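Local coordinates for mandelate racemase/muconate lactonizing enzyme family protein (PDB 2QDE) that belongs to the mandelate racemase/muconate lactonizing enzyme family, pairing an enolase-type N-terminal domain with a TIM-barrel-like domain that holds a barium ion in this model, at residues Val34-His39 with Asp108-Asp113; Ser67-Phe72 with Asn101-Thr106; Lys76-Glu81 with Glu87-Arg92; Asp113-Arg118 with Tyr124-Gly129; Ile269-Gln272 with Gly276-Lys279. All blocks are in the same frame, centred on the assembly; numbering follows the deposited sequence.

In the fold
The first strand involved is 31-40, in the N-terminal sheet. Contact 1 ties it to helix 101-119 and so closes a loop of about 70 residues. Contact 2 is nested inside that loop and joins helix 62-78 to the start of helix 101-119. Contact 3 is nested deeper still. It closes the short turn between helices 62-78 and 86-96. Contact 4 follows in series and shares Asp113 with contact 1. It brings the short helix 123-126 back onto helix 101-119. Contact 5 comes last and lies in the barrel-like domain. It touches the other four contacts, and through Asp108 it is tied to helix 101-119.

Contact 1: Val34-His39 with Asp108-Asp113; sequences VLLKLH and DFALHD
Leu38 and Leu36 point from the strand 34-39 at the methyl group of Ala110 on the helix 108-113. Leu38 comes closest. Both its CG and its CD1 lie 3.7 Å from Ala110 CB, so the isobutyl group rests on the small methyl. Leu36 has CG anti to the backbone N (chi1 172°). This turn sends its CD2 out to the same methyl, 3.9 Å from Ala110 CB. Leu36 and Leu38, two residues apart on one face of the strand, thus meet one alanine. Leu38 also slants across Leu111, with Leu38 CD1 3.9 Å from Leu111 CD2. This apolar patch is buried and has no hydrogen bond across it. The small alanine is consistent with the close approach. The segment axes pass 8.4 Å apart at a crossing angle of -44°.

The side of the strand away from the helix is nearer solvent. Lys37 and His39 are partly exposed there and take no part, and Lys37 forms a salt bridge with Glu371. On the far side of the helix His112 folds back on its own turn. Its ND1 bonds to Asp108 O at 2.9 Å, nearly straight at 169°. The oxygen lies in the ring plane, but ND1 stands well above the carbonyl plane of Asp108. His112 N reaches the same oxygen from the opposite face. Such packing of a helix on an antiparallel sheet is characteristic of the N-terminal alpha+beta domain of the enolase superfamily.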
# COMPACT_ATOMS: atom_id res chain seq x y z
N VAL A 34 41.46 -12.50 -14.42
CA VAL A 34 41.51 -13.71 -15.20
C VAL A 34 41.20 -13.45 -16.66
O VAL A 34 40.41 -12.56 -16.98
CB VAL A 34 40.51 -14.74 -14.61
CG1 VAL A 34 39.74 -15.43 -15.70
CG2 VAL A 34 41.24 -15.75 -13.75
N LEU A 35 41.84 -14.21 -17.55
CA LEU A 35 41.59 -14.11 -18.98
C LEU A 35 40.98 -15.44 -19.39
O LEU A 35 41.36 -16.49 -18.87
CB LEU A 35 42.88 -13.88 -19.77
CG LEU A 35 43.69 -12.59 -19.59
CD1 LEU A 35 44.73 -12.53 -20.70
CD2 LEU A 35 42.78 -11.36 -19.65
N LEU A 36 40.04 -15.39 -20.32
CA LEU A 36 39.37 -16.59 -20.79
C LEU A 36 39.55 -16.77 -22.29
O LEU A 36 39.51 -15.82 -23.06
CB LEU A 36 37.87 -16.50 -20.49
CG LEU A 36 36.96 -17.58 -21.08
CD1 LEU A 36 37.29 -18.95 -20.48
CD2 LEU A 36 35.50 -17.23 -20.81
N LYS A 37 39.74 -18.02 -22.69
CA LYS A 37 39.87 -18.34 -24.10
C LYS A 37 38.96 -19.52 -24.40
O LYS A 37 39.09 -20.58 -23.79
CB LYS A 37 41.31 -18.70 -24.48
CG LYS A 37 42.25 -17.52 -24.56
CD LYS A 37 43.64 -17.95 -25.03
CE LYS A 37 44.62 -16.77 -25.03
NZ LYS A 37 46.00 -17.21 -25.40
N LEU A 38 38.04 -19.31 -25.34
CA LEU A 38 37.13 -20.37 -25.76
C LEU A 38 37.57 -20.78 -27.16
O LEU A 38 37.28 -20.09 -28.14
CB LEU A 38 35.68 -19.86 -25.78
CG LEU A 38 35.08 -19.37 -24.46
CD1 LEU A 38 33.59 -19.08 -24.69
CD2 LEU A 38 35.26 -20.43 -23.37
N HIS A 39 38.28 -21.90 -27.23
CA HIS A 39 38.78 -22.41 -28.51
C HIS A 39 37.73 -23.17 -29.30
O HIS A 39 37.08 -24.06 -28.76
CB HIS A 39 39.97 -23.34 -28.28
CG HIS A 39 41.13 -22.69 -27.59
ND1 HIS A 39 41.17 -22.48 -26.23
CD2 HIS A 39 42.28 -22.18 -28.09
CE1 HIS A 39 42.31 -21.88 -25.91
NE2 HIS A 39 43.00 -21.68 -27.02
N ASP A 108 30.34 -14.95 -21.28
CA ASP A 108 29.50 -14.19 -22.21
C ASP A 108 30.35 -13.32 -23.14
O ASP A 108 30.09 -13.24 -24.34
CB ASP A 108 28.52 -13.33 -21.40
CG ASP A 108 27.74 -12.34 -22.26
OD1 ASP A 108 26.51 -12.52 -22.43
OD2 ASP A 108 28.36 -11.39 -22.78
N PHE A 109 31.36 -12.65 -22.57
CA PHE A 109 32.24 -11.78 -23.36
C PHE A 109 32.95 -12.56 -24.46
O PHE A 109 33.01 -12.10 -25.60
CB PHE A 109 33.30 -11.12 -22.48
CG PHE A 109 32.75 -10.23 -21.39
CD1 PHE A 109 31.46 -9.71 -21.47
CD2 PHE A 109 33.54 -9.90 -20.29
CE1 PHE A 109 30.96 -8.87 -20.46
CE2 PHE A 109 33.06 -9.07 -19.28
CZ PHE A 109 31.76 -8.56 -19.37
N ALA A 110 33.50 -13.72 -24.11
CA ALA A 110 34.22 -14.55 -25.06
C ALA A 110 33.30 -15.17 -26.10
O ALA A 110 33.71 -15.44 -27.22
CB ALA A 110 35.01 -15.66 -24.33
N LEU A 111 32.05 -15.41 -25.73
CA LEU A 111 31.10 -15.98 -26.68
C LEU A 111 30.80 -14.94 -27.77
O LEU A 111 30.82 -15.26 -28.96
CB LEU A 111 29.81 -16.41 -25.98
CG LEU A 111 29.88 -17.74 -25.21
CD1 LEU A 111 28.66 -17.90 -24.31
CD2 LEU A 111 29.97 -18.90 -26.21
N HIS A 112 30.55 -13.70 -27.35
CA HIS A 112 30.26 -12.64 -28.31
C HIS A 112 31.47 -12.39 -29.21
O HIS A 112 31.32 -12.12 -30.40
CB HIS A 112 29.90 -11.33 -27.60
CG HIS A 112 28.48 -11.28 -27.11
ND1 HIS A 112 28.09 -11.85 -25.91
CD2 HIS A 112 27.37 -10.74 -27.65
CE1 HIS A 112 26.80 -11.65 -25.74
NE2 HIS A 112 26.33 -10.99 -26.78
N ASP A 113 32.66 -12.45 -28.63
CA ASP A 113 33.88 -12.24 -29.41
C ASP A 113 33.99 -13.32 -30.48
O ASP A 113 34.21 -13.03 -31.65
CB ASP A 113 35.11 -12.28 -28.50
CG ASP A 113 36.40 -12.08 -29.26
OD1 ASP A 113 36.54 -11.05 -29.94
OD2 ASP A 113 37.29 -12.96 -29.17

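Contact 2: Ser67-Phe72 with Asn101-Thr106; sequences SMICDF and NQAKAT
Ile69 lies over the turn of helix that carries Ala103. Its CD1 is 3.9 Å from Ala103 O, and its CG1 is 4.4 Å from Ala103 CB. With CG1 anti to the carbonyl carbon (chi1 -68°) and the chain extended beyond it, CD1 reaches the other helix. The same CD1 is 4.4 Å from Thr106 CG2, one turn further on. One ethyl arm therefore spans two successive positions of the helix 101-106. The contact is loose, since no pair of side-chain atoms comes nearer than 4.4 Å.

Thr106 gives its methyl to the contact, while its hydroxyl bonds within its own helix. Thr106 OG1 donates to Gln102 O at 2.8 Å, tilted 27° from the carbonyl plane. Thr106 N meets that oxygen from the opposite face, so Gln102 O accepts twice. On the other helix Ser67 OG donates to the anti lone pair of Asp71 OD2, at 2.8 Å. Asp71 is also held by Arg385, and Ser67 and Asp71 pack on Asp63 of a second subunit. Strands 5-15 and 31-40 cover Ile69 through Val8, Val10 and Leu36. No hydrogen bond joins the segments; mostly hydrocarbon meets, with Ile69 CD1 also against the carbonyl of Ala103. The polar side chains of Ser67, Asp71 and Thr106 bond within their own helix or to other partners, so the join probably rests on burial of apolar surface.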
# COMPACT_ATOMS: atom_id res chain seq x y z
N SER A 67 37.47 -21.95 -11.15
CA SER A 67 36.80 -23.19 -10.83
C SER A 67 35.40 -23.28 -11.42
O SER A 67 35.04 -24.28 -12.04
CB SER A 67 36.72 -23.39 -9.32
OG SER A 67 36.11 -24.63 -9.02
N MET A 68 34.60 -22.23 -11.26
CA MET A 68 33.25 -22.29 -11.80
C MET A 68 33.26 -22.49 -13.31
O MET A 68 32.49 -23.28 -13.84
CB MET A 68 32.45 -21.03 -11.44
CG MET A 68 30.95 -21.18 -11.73
SD MET A 68 30.21 -22.62 -10.92
CE MET A 68 30.38 -22.19 -9.25
N ILE A 69 34.15 -21.78 -14.00
CA ILE A 69 34.22 -21.92 -15.45
C ILE A 69 34.77 -23.29 -15.88
O ILE A 69 34.20 -23.95 -16.75
CB ILE A 69 35.12 -20.82 -16.08
CG1 ILE A 69 34.44 -19.45 -15.93
CG2 ILE A 69 35.37 -21.12 -17.56
CD1 ILE A 69 35.22 -18.31 -16.56
N CYS A 70 35.86 -23.72 -15.26
CA CYS A 70 36.48 -24.99 -15.62
C CYS A 70 35.83 -26.25 -15.07
O CYS A 70 35.68 -27.24 -15.80
CB CYS A 70 37.95 -24.96 -15.24
SG CYS A 70 38.88 -23.76 -16.22
N ASP A 71 35.42 -26.23 -13.81
CA ASP A 71 34.81 -27.40 -13.19
C ASP A 71 33.32 -27.56 -13.45
O ASP A 71 32.77 -28.65 -13.27
CB ASP A 71 35.04 -27.39 -11.68
CG ASP A 71 36.50 -27.59 -11.31
OD1 ASP A 71 37.10 -28.57 -11.80
OD2 ASP A 71 37.03 -26.79 -10.51
N PHE A 72 32.66 -26.48 -13.88
CA PHE A 72 31.23 -26.52 -14.13
C PHE A 72 30.77 -26.05 -15.51
O PHE A 72 30.25 -26.84 -16.29
CB PHE A 72 30.51 -25.72 -13.05
CG PHE A 72 30.59 -26.34 -11.69
CD1 PHE A 72 29.67 -27.30 -11.29
CD2 PHE A 72 31.63 -26.00 -10.82
CE1 PHE A 72 29.77 -27.92 -10.05
CE2 PHE A 72 31.74 -26.62 -9.57
CZ PHE A 72 30.81 -27.58 -9.19
N ASN A 101 28.30 -13.83 -11.00
CA ASN A 101 28.06 -12.94 -12.12
C ASN A 101 29.30 -12.60 -12.95
O ASN A 101 29.22 -12.56 -14.17
CB ASN A 101 27.41 -11.65 -11.63
CG ASN A 101 26.06 -11.89 -10.97
OD1 ASN A 101 25.93 -12.79 -10.13
ND2 ASN A 101 25.07 -11.10 -11.33
N GLN A 102 30.43 -12.36 -12.30
CA GLN A 102 31.64 -12.00 -13.03
C GLN A 102 32.17 -13.16 -13.88
O GLN A 102 32.66 -12.96 -14.99
CB GLN A 102 32.73 -11.51 -12.07
CG GLN A 102 34.04 -11.12 -12.74
CD GLN A 102 34.95 -10.35 -11.81
OE1 GLN A 102 34.90 -10.53 -10.59
NE2 GLN A 102 35.80 -9.49 -12.37
N ALA A 103 32.06 -14.38 -13.34
CA ALA A 103 32.50 -15.58 -14.06
C ALA A 103 31.60 -15.77 -15.27
O ALA A 103 32.07 -16.06 -16.37
CB ALA A 103 32.42 -16.79 -13.14
N LYS A 104 30.29 -15.61 -15.06
CA LYS A 104 29.32 -15.76 -16.15
C LYS A 104 29.57 -14.68 -17.20
O LYS A 104 29.53 -14.96 -18.41
CB LYS A 104 27.89 -15.62 -15.62
CG LYS A 104 27.43 -16.74 -14.69
CD LYS A 104 26.08 -16.39 -14.07
CE LYS A 104 25.53 -17.53 -13.23
NZ LYS A 104 24.33 -17.13 -12.44
N ALA A 105 29.83 -13.46 -16.75
CA ALA A 105 30.08 -12.35 -17.66
C ALA A 105 31.28 -12.64 -18.55
O ALA A 105 31.25 -12.39 -19.75
CB ALA A 105 30.32 -11.07 -16.87
N THR A 106 32.33 -13.17 -17.95
CA THR A 106 33.55 -13.50 -18.68
C THR A 106 33.27 -14.48 -19.82
O THR A 106 33.79 -14.32 -20.93
CB THR A 106 34.59 -14.08 -17.73
OG1 THR A 106 34.88 -13.12 -16.72
CG2 THR A 106 35.88 -14.41 -18.49

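Contact 3: Lys76-Glu81 with Glu87-Arg92; sequences KVLLGE and EKIVGR
Val77 and Ile89 stand at a slant to each other, with Val77 CG1 3.7 Å from Ile89 CG2. Leu78 meets that same CG2 at about a right angle, its CD2 lying 3.8 Å away. One methyl of Ile89 is thus packed against two residues at the C-terminal end of helix 62-78. The other branch of Ile89 runs alongside Glu81 in the opposite sense, and Ile89 CD1 is 3.7 Å from Glu81 CG.

Glu81 then bends at chi2 (62°), which carries its carboxylate to Lys88. The extended lysine places NZ 2.8 Å from Glu81 OE1 in a salt bridge. The ammonium sits on the syn side of that oxygen, 18° out of the carboxylate plane. One water joins Val77 O, Glu81 OE1 and Arg92 NH1. It donates to the two oxygens and accepts from the arginine. The second water donates to Glu81 OE2 at 2.7 Å and makes a weak bond with Lys88 NZ. Arg92 slides past Val77 in the reverse direction, Arg92 CB being 3.9 Å from Val77 CG1. Its guanidinium turns one face to Lys76 O.

A type II turn from Leu78 to Glu81 leads the chain out of helix 62-78. Gly80 and Glu81 pair with Ile5 of strand 5-15, Leu78 and Ile89 lean on helix 101-119, and Val90 touches helix 277-290.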
# COMPACT_ATOMS: atom_id res chain seq x y z
N LYS A 76 29.71 -28.97 -18.33
CA LYS A 76 28.26 -28.99 -18.38
C LYS A 76 27.57 -28.13 -19.43
O LYS A 76 26.48 -28.48 -19.88
CB LYS A 76 27.69 -28.64 -17.01
CG LYS A 76 28.05 -29.63 -15.91
CD LYS A 76 27.50 -31.02 -16.23
CE LYS A 76 27.82 -32.00 -15.11
NZ LYS A 76 27.22 -31.54 -13.82
N VAL A 77 28.19 -27.03 -19.86
CA VAL A 77 27.51 -26.17 -20.82
C VAL A 77 28.27 -25.74 -22.07
O VAL A 77 27.68 -25.67 -23.14
CB VAL A 77 27.03 -24.86 -20.12
CG1 VAL A 77 26.21 -24.02 -21.09
CG2 VAL A 77 26.22 -25.20 -18.89
N LEU A 78 29.55 -25.46 -21.92
CA LEU A 78 30.37 -24.97 -23.03
C LEU A 78 30.98 -25.97 -24.02
O LEU A 78 30.82 -25.82 -25.24
CB LEU A 78 31.48 -24.07 -22.48
CG LEU A 78 31.04 -22.86 -21.64
CD1 LEU A 78 32.26 -22.14 -21.09
CD2 LEU A 78 30.19 -21.92 -22.49
N LEU A 79 31.68 -26.98 -23.51
CA LEU A 79 32.33 -27.96 -24.38
C LEU A 79 31.35 -28.71 -25.28
O LEU A 79 30.34 -29.25 -24.81
CB LEU A 79 33.14 -28.94 -23.53
CG LEU A 79 34.39 -28.29 -22.92
CD1 LEU A 79 34.99 -29.17 -21.84
CD2 LEU A 79 35.40 -28.01 -24.03
N GLY A 80 31.65 -28.72 -26.57
CA GLY A 80 30.79 -29.39 -27.53
C GLY A 80 29.60 -28.56 -27.98
O GLY A 80 28.81 -29.00 -28.82
N GLU A 81 29.46 -27.36 -27.43
CA GLU A 81 28.34 -26.48 -27.77
C GLU A 81 28.64 -25.46 -28.87
O GLU A 81 29.78 -25.04 -29.05
CB GLU A 81 27.86 -25.75 -26.50
CG GLU A 81 26.66 -24.83 -26.73
CD GLU A 81 25.44 -25.60 -27.20
OE1 GLU A 81 24.64 -26.04 -26.35
OE2 GLU A 81 25.29 -25.78 -28.43
N GLU A 87 21.83 -17.08 -25.97
CA GLU A 87 20.65 -17.10 -25.10
C GLU A 87 20.62 -18.43 -24.34
O GLU A 87 20.43 -18.47 -23.12
CB GLU A 87 19.35 -16.97 -25.91
CG GLU A 87 18.98 -15.57 -26.41
CD GLU A 87 18.12 -14.78 -25.43
OE1 GLU A 87 17.42 -15.39 -24.58
OE2 GLU A 87 18.13 -13.53 -25.51
N LYS A 88 20.80 -19.52 -25.08
CA LYS A 88 20.77 -20.86 -24.49
C LYS A 88 21.82 -21.04 -23.40
O LYS A 88 21.50 -21.46 -22.29
CB LYS A 88 20.96 -21.91 -25.59
CG LYS A 88 20.80 -23.35 -25.10
CD LYS A 88 21.27 -24.34 -26.16
CE LYS A 88 21.24 -25.77 -25.62
NZ LYS A 88 21.94 -26.71 -26.53
N ILE A 89 23.07 -20.72 -23.72
CA ILE A 89 24.17 -20.87 -22.77
C ILE A 89 24.03 -19.98 -21.53
O ILE A 89 24.26 -20.44 -20.40
CB ILE A 89 25.53 -20.58 -23.45
CG1 ILE A 89 25.77 -21.63 -24.55
CG2 ILE A 89 26.66 -20.61 -22.43
CD1 ILE A 89 26.93 -21.31 -25.47
N VAL A 90 23.66 -18.72 -21.73
CA VAL A 90 23.47 -17.81 -20.60
C VAL A 90 22.39 -18.37 -19.69
O VAL A 90 22.49 -18.28 -18.47
CB VAL A 90 23.07 -16.40 -21.09
CG1 VAL A 90 22.70 -15.50 -19.90
CG2 VAL A 90 24.21 -15.78 -21.88
N GLY A 91 21.36 -18.95 -20.29
CA GLY A 91 20.27 -19.53 -19.52
C GLY A 91 20.73 -20.74 -18.73
O GLY A 91 20.43 -20.87 -17.54
N ARG A 92 21.46 -21.64 -19.38
CA ARG A 92 21.94 -22.82 -18.68
C ARG A 92 22.90 -22.45 -17.55
O ARG A 92 22.86 -23.06 -16.48
CB ARG A 92 22.61 -23.79 -19.66
CG ARG A 92 21.64 -24.38 -20.69
CD ARG A 92 22.31 -25.50 -21.48
NE ARG A 92 22.52 -26.69 -20.65
CZ ARG A 92 23.32 -27.70 -20.99
NH1 ARG A 92 23.99 -27.67 -22.13
NH2 ARG A 92 23.43 -28.76 -20.20
O HOH W 1 24.88 -25.59 -23.71
O HOH W 2 23.25 -27.30 -29.35

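Contact 4: Asp113-Arg118 with Tyr124-Gly129; sequences DLVGKR and YQLLGG
Asp113 OD2 is gripped by two groups. Lys117 NZ, one turn on in the same helix, donates to it at 3.0 Å in a salt bridge. The ammonium comes from the syn side, 17° out of the carboxylate plane. The second donor is Ile47 N, from strand 45-49. The other oxygen, Asp113 OD1, takes the amide of Leu365, and Lys117 NZ also bonds to Val45 O. These bonds join the helix to strand 45-49, at the edge of the sheet, and to Leu365.

The contact itself lies round the side of the helix and is apolar and small. Leu126 points at Val115 and Gly116. Its CD1 does the touching, at 3.9 Å from Val115 CG1 and 4.0 Å from Gly116 N. The leucine has CG anti to its carbonyl carbon (chi1 -59°) and reaches toward the helix with this one methyl. Val115 turns CG1 to it at a slant. Gly116 has no side chain, so the methyl rests beside bare backbone.

Behind Leu126 the chain turns sharply. Gly129 N bonds to Tyr124 O at 2.8 Å, and Gly128 and Gly129 both have positive phi. Leu127 faces helix 303-315, while Gln125 packs on Phe119 of a third subunit. The short, weakly bonded helical turn packs back on helix 101-119. It lies in the connection to strand 135-140, the first strand of the barrel, as expected in this family.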
# COMPACT_ATOMS: atom_id res chain seq x y z
N ASP A 113 32.66 -12.45 -28.63
CA ASP A 113 33.88 -12.24 -29.41
C ASP A 113 33.99 -13.32 -30.48
O ASP A 113 34.21 -13.03 -31.65
CB ASP A 113 35.11 -12.28 -28.50
CG ASP A 113 36.40 -12.08 -29.26
OD1 ASP A 113 36.54 -11.05 -29.94
OD2 ASP A 113 37.29 -12.96 -29.17
N LEU A 114 33.81 -14.57 -30.06
CA LEU A 114 33.88 -15.70 -30.97
C LEU A 114 32.81 -15.66 -32.06
O LEU A 114 33.07 -16.00 -33.21
CB LEU A 114 33.80 -17.01 -30.18
CG LEU A 114 33.95 -18.33 -30.93
CD1 LEU A 114 35.18 -18.30 -31.83
CD2 LEU A 114 34.05 -19.46 -29.90
N VAL A 115 31.60 -15.25 -31.70
CA VAL A 115 30.51 -15.17 -32.67
C VAL A 115 30.82 -14.07 -33.67
O VAL A 115 30.66 -14.24 -34.88
CB VAL A 115 29.15 -14.91 -31.98
CG1 VAL A 115 28.06 -14.65 -33.02
CG2 VAL A 115 28.77 -16.12 -31.15
N GLY A 116 31.29 -12.93 -33.16
CA GLY A 116 31.63 -11.82 -34.02
C GLY A 116 32.73 -12.20 -35.00
O GLY A 116 32.68 -11.83 -36.17
N LYS A 117 33.73 -12.93 -34.52
CA LYS A 117 34.83 -13.37 -35.38
C LYS A 117 34.28 -14.32 -36.43
O LYS A 117 34.64 -14.23 -37.61
CB LYS A 117 35.92 -14.05 -34.55
CG LYS A 117 36.77 -13.08 -33.74
CD LYS A 117 37.74 -13.80 -32.81
CE LYS A 117 38.68 -12.81 -32.12
NZ LYS A 117 39.53 -13.47 -31.09
N ARG A 118 33.40 -15.22 -36.02
CA ARG A 118 32.79 -16.16 -36.95
C ARG A 118 31.98 -15.47 -38.04
O ARG A 118 32.04 -15.85 -39.20
CB ARG A 118 31.89 -17.14 -36.21
CG ARG A 118 31.36 -18.27 -37.09
CD ARG A 118 32.53 -19.03 -37.70
NE ARG A 118 32.20 -20.42 -38.02
CZ ARG A 118 31.61 -20.81 -39.15
NH1 ARG A 118 31.27 -19.91 -40.07
NH2 ARG A 118 31.36 -22.10 -39.35
N TYR A 124 29.40 -4.80 -31.47
CA TYR A 124 28.29 -3.85 -31.44
C TYR A 124 27.22 -4.15 -32.48
O TYR A 124 26.07 -3.77 -32.31
CB TYR A 124 28.78 -2.40 -31.56
CG TYR A 124 29.60 -2.05 -32.78
CD1 TYR A 124 29.04 -2.05 -34.06
CD2 TYR A 124 30.94 -1.68 -32.64
CE1 TYR A 124 29.80 -1.67 -35.17
CE2 TYR A 124 31.71 -1.31 -33.75
CZ TYR A 124 31.14 -1.31 -35.01
OH TYR A 124 31.90 -0.93 -36.09
N GLN A 125 27.60 -4.85 -33.55
CA GLN A 125 26.65 -5.22 -34.58
C GLN A 125 25.71 -6.30 -34.03
O GLN A 125 24.57 -6.43 -34.47
CB GLN A 125 27.36 -5.77 -35.83
CG GLN A 125 28.20 -4.75 -36.57
CD GLN A 125 27.37 -3.62 -37.15
OE1 GLN A 125 26.63 -2.93 -36.43
NE2 GLN A 125 27.49 -3.40 -38.46
N LEU A 126 26.22 -7.07 -33.07
CA LEU A 126 25.43 -8.13 -32.44
C LEU A 126 24.54 -7.55 -31.35
O LEU A 126 23.57 -8.18 -30.95
CB LEU A 126 26.34 -9.18 -31.81
CG LEU A 126 27.35 -9.95 -32.67
CD1 LEU A 126 28.07 -10.96 -31.79
CD2 LEU A 126 26.65 -10.65 -33.82
N LEU A 127 24.88 -6.36 -30.87
CA LEU A 127 24.12 -5.73 -29.79
C LEU A 127 23.15 -4.64 -30.27
O LEU A 127 22.71 -3.81 -29.48
CB LEU A 127 25.09 -5.15 -28.76
CG LEU A 127 26.10 -6.15 -28.16
CD1 LEU A 127 27.11 -5.43 -27.27
CD2 LEU A 127 25.34 -7.21 -27.37
N GLY A 128 22.83 -4.65 -31.56
CA GLY A 128 21.91 -3.66 -32.08
C GLY A 128 22.46 -2.61 -33.03
O GLY A 128 21.73 -1.71 -33.45
N GLY A 129 23.75 -2.72 -33.38
CA GLY A 129 24.34 -1.75 -34.29
C GLY A 129 24.96 -0.57 -33.58
O GLY A 129 24.64 -0.29 -32.43

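Contact 5: Ile269-Gln272 with Gly276-Lys279; sequences IKTQ and GLLK
Thr271, Gly276 and Leu277 carry this contact. Thr271 gives up the largest area to it. Its carbonyl O accepts from Gly276 N at 3.0 Å, with an angle of 144° at the hydrogen. The donor is tilted 17° from the carbonyl plane. This bond joins the start of helix 271-274 to the residue at the N-cap position of the next helix. Beside this bond, Thr271 CG2 and Leu277 CD2 lie 4.0 Å apart. The two side chains run side by side and point the same way. Thr271 places CG2 anti to its carbonyl carbon, with OG1 between the backbone N and the carbonyl carbon (chi1 47°). The methyl is thereby turned toward the leucine.

The segments belong to a beta-alpha unit of the TIM-like barrel. Strand 266-269 ends just before Thr271, and helix 277-290 begins just after Gly276. The short helix 271-274 lies between them. Lys270, at the strand end, touches Asp246, one of the residues that bind the barium ion.

Gly276 takes its N-cap position with a positive phi. Leu277 N and Leu278 N, in the first turn of the helix, are both bonded by the carboxylate of Asp108 on helix 101-119. Leu277 leads its branched end back toward Thr271. Both residues also pack on Phe109 of that helix and on Leu312 of helix 303-315.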
# COMPACT_ATOMS: atom_id res chain seq x y z
N ILE A 269 25.93 0.81 -13.76
CA ILE A 269 26.00 -0.58 -14.15
C ILE A 269 27.45 -0.97 -14.46
O ILE A 269 28.28 -0.11 -14.73
CB ILE A 269 25.14 -0.85 -15.41
CG1 ILE A 269 25.08 -2.35 -15.71
CG2 ILE A 269 25.74 -0.12 -16.61
CD1 ILE A 269 24.26 -2.70 -16.93
N LYS A 270 27.74 -2.26 -14.37
CA LYS A 270 29.05 -2.81 -14.74
C LYS A 270 28.68 -4.11 -15.43
O LYS A 270 27.84 -4.86 -14.93
CB LYS A 270 29.94 -3.09 -13.52
CG LYS A 270 30.55 -1.85 -12.88
CD LYS A 270 31.69 -2.22 -11.94
CE LYS A 270 32.28 -0.99 -11.25
NZ LYS A 270 31.29 -0.32 -10.38
N THR A 271 29.27 -4.38 -16.59
CA THR A 271 28.96 -5.60 -17.31
C THR A 271 29.22 -6.84 -16.46
O THR A 271 28.51 -7.83 -16.57
CB THR A 271 29.75 -5.69 -18.63
OG1 THR A 271 31.13 -5.37 -18.40
CG2 THR A 271 29.18 -4.72 -19.65
N GLN A 272 30.22 -6.78 -15.58
CA GLN A 272 30.53 -7.92 -14.73
C GLN A 272 29.50 -8.09 -13.60
O GLN A 272 29.27 -9.19 -13.13
CB GLN A 272 31.94 -7.79 -14.13
CG GLN A 272 33.05 -7.89 -15.17
CD GLN A 272 33.50 -6.55 -15.70
OE1 GLN A 272 32.73 -5.58 -15.72
NE2 GLN A 272 34.76 -6.47 -16.14
N GLY A 276 27.15 -10.21 -17.81
CA GLY A 276 27.44 -10.41 -19.22
C GLY A 276 26.72 -9.41 -20.10
O GLY A 276 25.85 -8.68 -19.62
N LEU A 277 27.07 -9.36 -21.38
CA LEU A 277 26.44 -8.42 -22.30
C LEU A 277 24.95 -8.67 -22.49
O LEU A 277 24.17 -7.72 -22.52
CB LEU A 277 27.17 -8.44 -23.65
CG LEU A 277 28.64 -7.99 -23.61
CD1 LEU A 277 29.30 -8.25 -24.97
CD2 LEU A 277 28.72 -6.50 -23.25
N LEU A 278 24.55 -9.93 -22.64
CA LEU A 278 23.13 -10.24 -22.81
C LEU A 278 22.37 -9.84 -21.54
O LEU A 278 21.35 -9.17 -21.62
CB LEU A 278 22.93 -11.73 -23.10
CG LEU A 278 21.47 -12.21 -23.18
CD1 LEU A 278 20.66 -11.33 -24.14
CD2 LEU A 278 21.45 -13.66 -23.62
N LYS A 279 22.88 -10.26 -20.38
CA LYS A 279 22.26 -9.92 -19.11
C LYS A 279 22.19 -8.40 -18.96
O LYS A 279 21.23 -7.86 -18.40
CB LYS A 279 23.04 -10.54 -17.94
CG LYS A 279 22.91 -12.06 -17.81
CD LYS A 279 21.53 -12.47 -17.31
CE LYS A 279 21.36 -12.22 -15.80
NZ LYS A 279 20.00 -11.63 -15.46